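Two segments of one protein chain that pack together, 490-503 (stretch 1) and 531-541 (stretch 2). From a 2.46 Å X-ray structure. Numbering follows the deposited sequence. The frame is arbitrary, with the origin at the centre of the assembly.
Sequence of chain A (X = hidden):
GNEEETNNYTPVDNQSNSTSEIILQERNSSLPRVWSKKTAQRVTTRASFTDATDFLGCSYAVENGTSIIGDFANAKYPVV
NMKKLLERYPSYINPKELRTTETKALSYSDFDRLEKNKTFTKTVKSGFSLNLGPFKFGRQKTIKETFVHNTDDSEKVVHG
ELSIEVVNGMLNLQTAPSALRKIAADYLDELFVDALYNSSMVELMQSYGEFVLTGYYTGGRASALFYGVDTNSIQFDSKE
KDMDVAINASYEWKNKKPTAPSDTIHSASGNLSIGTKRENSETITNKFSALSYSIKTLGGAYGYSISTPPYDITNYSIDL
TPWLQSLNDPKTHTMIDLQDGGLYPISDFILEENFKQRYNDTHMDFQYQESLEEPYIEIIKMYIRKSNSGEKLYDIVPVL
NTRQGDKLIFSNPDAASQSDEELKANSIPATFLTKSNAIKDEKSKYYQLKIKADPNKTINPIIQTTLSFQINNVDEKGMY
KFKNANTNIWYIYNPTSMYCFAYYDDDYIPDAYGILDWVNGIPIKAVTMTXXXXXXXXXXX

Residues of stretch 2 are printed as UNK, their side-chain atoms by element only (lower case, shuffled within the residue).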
# COMPACT_ATOMS: atom_id res chain seq x y z
N TRP A 490 -21.35 3.01 8.20
CA TRP A 490 -21.93 3.52 9.42
C TRP A 490 -20.80 4.15 10.19
O TRP A 490 -19.70 3.59 10.25
CB TRP A 490 -22.56 2.41 10.25
CG TRP A 490 -23.95 2.04 9.84
CD1 TRP A 490 -24.34 0.91 9.20
CD2 TRP A 490 -25.15 2.80 10.08
NE1 TRP A 490 -25.69 0.91 9.00
CE2 TRP A 490 -26.22 2.06 9.53
CE3 TRP A 490 -25.43 4.02 10.71
CZ2 TRP A 490 -27.55 2.50 9.58
CZ3 TRP A 490 -26.76 4.46 10.76
CH2 TRP A 490 -27.80 3.70 10.20
N TYR A 491 -21.04 5.34 10.73
CA TYR A 491 -20.09 6.01 11.59
C TYR A 491 -20.80 6.23 12.92
O TYR A 491 -21.80 6.97 12.99
CB TYR A 491 -19.62 7.34 10.99
CG TYR A 491 -18.84 7.19 9.73
CD1 TYR A 491 -17.48 6.96 9.77
CD2 TYR A 491 -19.45 7.29 8.49
CE1 TYR A 491 -16.72 6.81 8.60
CE2 TYR A 491 -18.69 7.15 7.31
CZ TYR A 491 -17.33 6.91 7.39
OH TYR A 491 -16.56 6.77 6.27
N ILE A 492 -20.30 5.53 13.94
CA ILE A 492 -20.80 5.63 15.31
C ILE A 492 -19.79 6.49 16.07
O ILE A 492 -18.62 6.15 16.16
CB ILE A 492 -20.96 4.25 15.96
CG1 ILE A 492 -21.80 3.38 15.02
CG2 ILE A 492 -21.64 4.37 17.30
CD1 ILE A 492 -22.34 2.10 15.65
N TYR A 493 -20.26 7.63 16.58
CA TYR A 493 -19.37 8.65 17.10
C TYR A 493 -19.83 9.14 18.44
O TYR A 493 -21.02 9.19 18.72
CB TYR A 493 -19.28 9.84 16.13
CG TYR A 493 -20.55 10.65 15.96
CD1 TYR A 493 -21.55 10.23 15.09
CD2 TYR A 493 -20.73 11.86 16.64
CE1 TYR A 493 -22.70 10.97 14.90
CE2 TYR A 493 -21.88 12.62 16.47
CZ TYR A 493 -22.87 12.17 15.61
OH TYR A 493 -24.02 12.90 15.44
N ASN A 494 -18.84 9.46 19.27
CA ASN A 494 -19.05 10.00 20.61
C ASN A 494 -18.70 11.49 20.61
O ASN A 494 -17.52 11.85 20.62
CB ASN A 494 -18.17 9.26 21.61
CG ASN A 494 -18.44 9.66 23.04
OD1 ASN A 494 -18.53 10.85 23.37
ND2 ASN A 494 -18.56 8.67 23.91
N PRO A 495 -19.72 12.37 20.61
CA PRO A 495 -19.47 13.78 20.47
C PRO A 495 -19.02 14.48 21.76
O PRO A 495 -18.85 15.69 21.74
CB PRO A 495 -20.81 14.31 20.02
CG PRO A 495 -21.76 13.50 20.83
CD PRO A 495 -21.14 12.12 20.87
N THR A 496 -18.82 13.74 22.85
CA THR A 496 -18.16 14.28 24.04
C THR A 496 -16.67 13.96 24.03
O THR A 496 -15.86 14.82 24.36
CB THR A 496 -18.72 13.71 25.31
OG1 THR A 496 -20.15 13.60 25.20
CG2 THR A 496 -18.36 14.60 26.50
N SER A 497 -16.31 12.73 23.66
CA SER A 497 -14.92 12.25 23.70
C SER A 497 -14.18 12.28 22.35
O SER A 497 -12.96 12.13 22.29
CB SER A 497 -14.88 10.84 24.28
OG SER A 497 -15.42 10.83 25.58
N MSE A 498 -14.92 12.45 21.26
CA MSE A 498 -14.34 12.71 19.93
C MSE A 498 -13.73 11.48 19.30
O MSE A 498 -12.78 11.57 18.52
CB MSE A 498 -13.33 13.87 19.97
CG MSE A 498 -13.86 15.13 20.73
SE MSE A 498 -15.72 15.63 20.26
CE MSE A 498 -15.46 16.19 18.40
N TYR A 499 -14.31 10.32 19.59
CA TYR A 499 -13.87 9.10 18.95
C TYR A 499 -15.04 8.52 18.17
O TYR A 499 -16.19 8.90 18.41
CB TYR A 499 -13.29 8.10 19.96
CG TYR A 499 -14.29 7.50 20.90
CD1 TYR A 499 -15.07 6.42 20.51
CD2 TYR A 499 -14.45 8.00 22.20
CE1 TYR A 499 -16.01 5.86 21.37
CE2 TYR A 499 -15.39 7.43 23.08
CZ TYR A 499 -16.16 6.37 22.64
OH TYR A 499 -17.08 5.78 23.46
N CYS A 500 -14.72 7.62 17.25
CA CYS A 500 -15.69 7.07 16.35
C CYS A 500 -15.30 5.69 15.79
O CYS A 500 -14.18 5.50 15.30
CB CYS A 500 -15.90 8.06 15.21
SG CYS A 500 -16.77 7.39 13.77
N PHE A 501 -16.24 4.73 15.87
CA PHE A 501 -16.07 3.42 15.27
C PHE A 501 -16.85 3.39 13.97
O PHE A 501 -18.04 3.73 13.96
CB PHE A 501 -16.57 2.28 16.17
CG PHE A 501 -15.97 2.26 17.56
CD1 PHE A 501 -14.64 2.57 17.78
CD2 PHE A 501 -16.75 1.89 18.65
CE1 PHE A 501 -14.09 2.54 19.08
CE2 PHE A 501 -16.22 1.87 19.97
CZ PHE A 501 -14.89 2.19 20.17
N ALA A 502 -16.19 2.98 12.88
CA ALA A 502 -16.84 2.87 11.56
C ALA A 502 -16.96 1.41 11.08
O ALA A 502 -16.20 0.55 11.51
CB ALA A 502 -16.07 3.71 10.52
N TYR A 503 -17.92 1.13 10.20
CA TYR A 503 -18.03 -0.19 9.55
C TYR A 503 -18.97 -0.14 8.34
O TYR A 503 -19.98 0.57 8.39
CB TYR A 503 -18.45 -1.33 10.52
CG TYR A 503 -19.83 -1.21 11.19
CD1 TYR A 503 -19.97 -0.72 12.49
CD2 TYR A 503 -20.99 -1.65 10.55
CE1 TYR A 503 -21.24 -0.63 13.10
CE2 TYR A 503 -22.25 -1.56 11.14
CZ TYR A 503 -22.37 -1.05 12.41
OH TYR A 503 -23.62 -0.97 12.99
N UNK A 531 -16.71 17.38 9.20
CA UNK A 531 -16.71 17.49 10.67
C UNK A 531 -16.18 16.21 11.29
O UNK A 531 -15.33 16.23 12.19
c UNK A 531 -18.13 17.80 11.23
o UNK A 531 -18.47 19.16 10.93
c UNK A 531 -18.22 17.58 12.76
N UNK A 532 -16.63 15.08 10.79
CA UNK A 532 -16.18 13.81 11.33
C UNK A 532 -14.66 13.67 11.25
O UNK A 532 -13.99 13.50 12.26
c UNK A 532 -16.86 12.65 10.60
c UNK A 532 -17.57 10.24 10.50
c UNK A 532 -17.68 11.56 12.72
c UNK A 532 -16.92 11.34 11.38
N UNK A 533 -14.10 13.79 10.06
CA UNK A 533 -12.67 13.57 9.94
C UNK A 533 -11.81 14.73 10.42
O UNK A 533 -10.61 14.57 10.63
c UNK A 533 -12.60 14.03 7.35
c UNK A 533 -13.44 13.60 6.32
c UNK A 533 -13.12 15.68 5.13
c UNK A 533 -12.26 16.11 6.11
c UNK A 533 -12.27 13.12 8.52
c UNK A 533 -13.71 14.43 5.22
o UNK A 533 -13.39 16.51 4.06
c UNK A 533 -12.00 15.29 7.22
N UNK A 534 -12.38 15.91 10.57
CA UNK A 534 -11.57 17.03 11.08
C UNK A 534 -11.50 17.02 12.60
O UNK A 534 -10.52 17.52 13.16
c UNK A 534 -12.12 19.96 8.65
c UNK A 534 -12.08 18.39 10.58
c UNK A 534 -11.82 18.58 9.13
n UNK A 534 -11.61 20.26 7.48
o UNK A 534 -12.79 20.76 9.32
N UNK A 535 -12.54 16.48 13.24
CA UNK A 535 -12.67 16.59 14.68
C UNK A 535 -12.73 15.26 15.40
O UNK A 535 -12.66 15.24 16.62
c UNK A 535 -16.71 19.69 16.85
n UNK A 535 -16.96 19.33 18.11
c UNK A 535 -13.82 18.94 14.57
n UNK A 535 -15.50 19.47 16.33
c UNK A 535 -13.91 17.43 15.03
n UNK A 535 -17.67 20.30 16.14
c UNK A 535 -15.08 19.77 14.96
N UNK A 536 -12.83 14.14 14.68
CA UNK A 536 -12.87 12.83 15.33
C UNK A 536 -11.68 11.94 14.93
O UNK A 536 -11.03 12.18 13.91
c UNK A 536 -17.02 14.59 15.74
c UNK A 536 -15.39 12.79 15.70
c UNK A 536 -15.99 12.27 16.84
c UNK A 536 -15.93 13.95 15.16
c UNK A 536 -14.20 12.12 15.05
o UNK A 536 -18.70 14.72 17.45
c UNK A 536 -17.62 14.07 16.88
c UNK A 536 -17.11 12.90 17.44
N UNK A 537 -11.39 10.96 15.77
CA UNK A 537 -10.52 9.85 15.43
C UNK A 537 -11.46 8.73 14.99
O UNK A 537 -12.42 8.41 15.67
n UNK A 537 -5.11 11.42 15.89
c UNK A 537 -6.40 11.50 16.65
c UNK A 537 -9.71 9.39 16.65
c UNK A 537 -8.62 10.38 17.14
c UNK A 537 -7.42 10.46 16.17
N UNK A 538 -11.21 8.18 13.82
CA UNK A 538 -12.07 7.16 13.26
C UNK A 538 -11.34 5.80 13.21
O UNK A 538 -10.24 5.68 12.67
c UNK A 538 -13.36 9.43 10.44
c UNK A 538 -13.21 8.91 11.81
c UNK A 538 -13.49 6.48 11.30
c UNK A 538 -12.53 7.54 11.83
N UNK A 539 -11.98 4.79 13.79
CA UNK A 539 -11.46 3.44 13.79
C UNK A 539 -12.46 2.52 13.13
O UNK A 539 -13.65 2.52 13.49
c UNK A 539 -11.21 2.98 15.22
c UNK A 539 -10.74 4.96 16.69
c UNK A 539 -8.04 4.59 16.47
c UNK A 539 -8.90 3.74 15.83
c UNK A 539 -10.27 3.90 15.93
o UNK A 539 -7.69 6.46 17.86
c UNK A 539 -8.54 5.62 17.21
c UNK A 539 -9.89 5.80 17.33
N UNK A 540 -11.98 1.78 12.13
CA UNK A 540 -12.77 0.78 11.41
C UNK A 540 -12.77 -0.53 12.19
O UNK A 540 -11.73 -1.04 12.57
N UNK A 541 -13.97 -1.06 12.45
CA UNK A 541 -14.15 -2.35 13.06
C UNK A 541 -14.11 -3.43 11.95
O UNK A 541 -14.26 -3.11 10.75
OXT UNK A 541 -13.92 -4.63 12.23
c UNK A 541 -14.43 -1.23 15.87
c UNK A 541 -16.90 -1.55 15.70
c UNK A 541 -15.64 -1.30 14.92
c UNK A 541 -15.47 -2.37 13.83

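Position 531 lies in a helix; one carbon carries an oxygen and a carbon, and none of them touches stretch 1. This is Thr-531, a small polar residue suited to a partly exposed place, its hydroxyl satisfied elsewhere in the structure.

Position 532 has four carbons, forked at the second, and points toward the hairpin of stretch 1, where a branch carbon lies over one face of the Tyr-491 ring. This is Leu-532. Its CD2 is 3.4 Å from CD1 of Tyr-491, while its CD1 lies 4.1 Å from CB of Tyr-493; a forked apolar tip suits this buried place.

Position 533 shows one carbon, then a six-membered ring bearing an oxygen, out of reach of stretch 1: Tyr-533, whose polar hydroxyl suits partial exposure. Position 534 has three carbons, the third carrying oxygen and nitrogen, and is also out of reach. It is Gln-534, its polar amide suited to an exposed place.

Position 535 runs through three carbons and a nitrogen to a carbon with two more nitrogens, one of them near the end of Met-498, a selenomethionine. This is Arg-535. Its charged end suits an exposed place, with NH2 3.5 Å from Met-498 CE.

At 536, the first residue to leave helical geometry, a ring of six carbons bears an oxygen; Met-498 CE lies over its face, 3.6 Å from the ring centroid, in a CH-pi contact, and Tyr-493 turns an edge toward the ring face, with planes at 84°. This is Tyr-536. A flat ring offers both face and edge, and Tyr-536 OH lies 3.3 Å from Pro-495 CA.

Position 537 has four carbons in a row ending in nitrogen, which leads away from stretch 1, while backbone N donates to Met-498 O (3.1 Å). This is Lys-537, whose long chain suits an exposed place.

Position 538 has four carbons forked at the first, one arm two carbons long, on the sheet face of Cys-500 and Ala-502. Ile-538 fills this buried apolar face, its CG2 3.9 Å from Ala-502 CB.

Position 539 carries one carbon and a six-membered ring with an oxygen; its CB lies 4.3 Å from CD1 of Phe-501, on the sheet face it shares with Phe-501, opposite that of Ile-538. Tyr-539 suits this buried place beside another aromatic.

Position 540 has no side-chain atoms; its CA makes a CA-H...O contact with Ala-502 O at 3.4 Å. Gly-540 contributes backbone alone to the pairing.

Position 541 has four carbons forked at the second and a terminal carboxylate, with a branch carbon near Phe-501. Leu-541 brings CD1 to 3.9 Å from Phe-501 CB, extending the apolar contact.

The contact works by parallel strand pairing. Tyr-539 N donates to Cys-500 O (2.8 Å), Ala-502 N to Tyr-539 O (2.7 Å) and Leu-541 N to Ala-502 O (2.9 Å). These bonds fix the register, while Leu-532 and Tyr-536 pack the preceding helix and turn against the hairpin.

Stretch 2 (531-541) TLYQRYKIYGL
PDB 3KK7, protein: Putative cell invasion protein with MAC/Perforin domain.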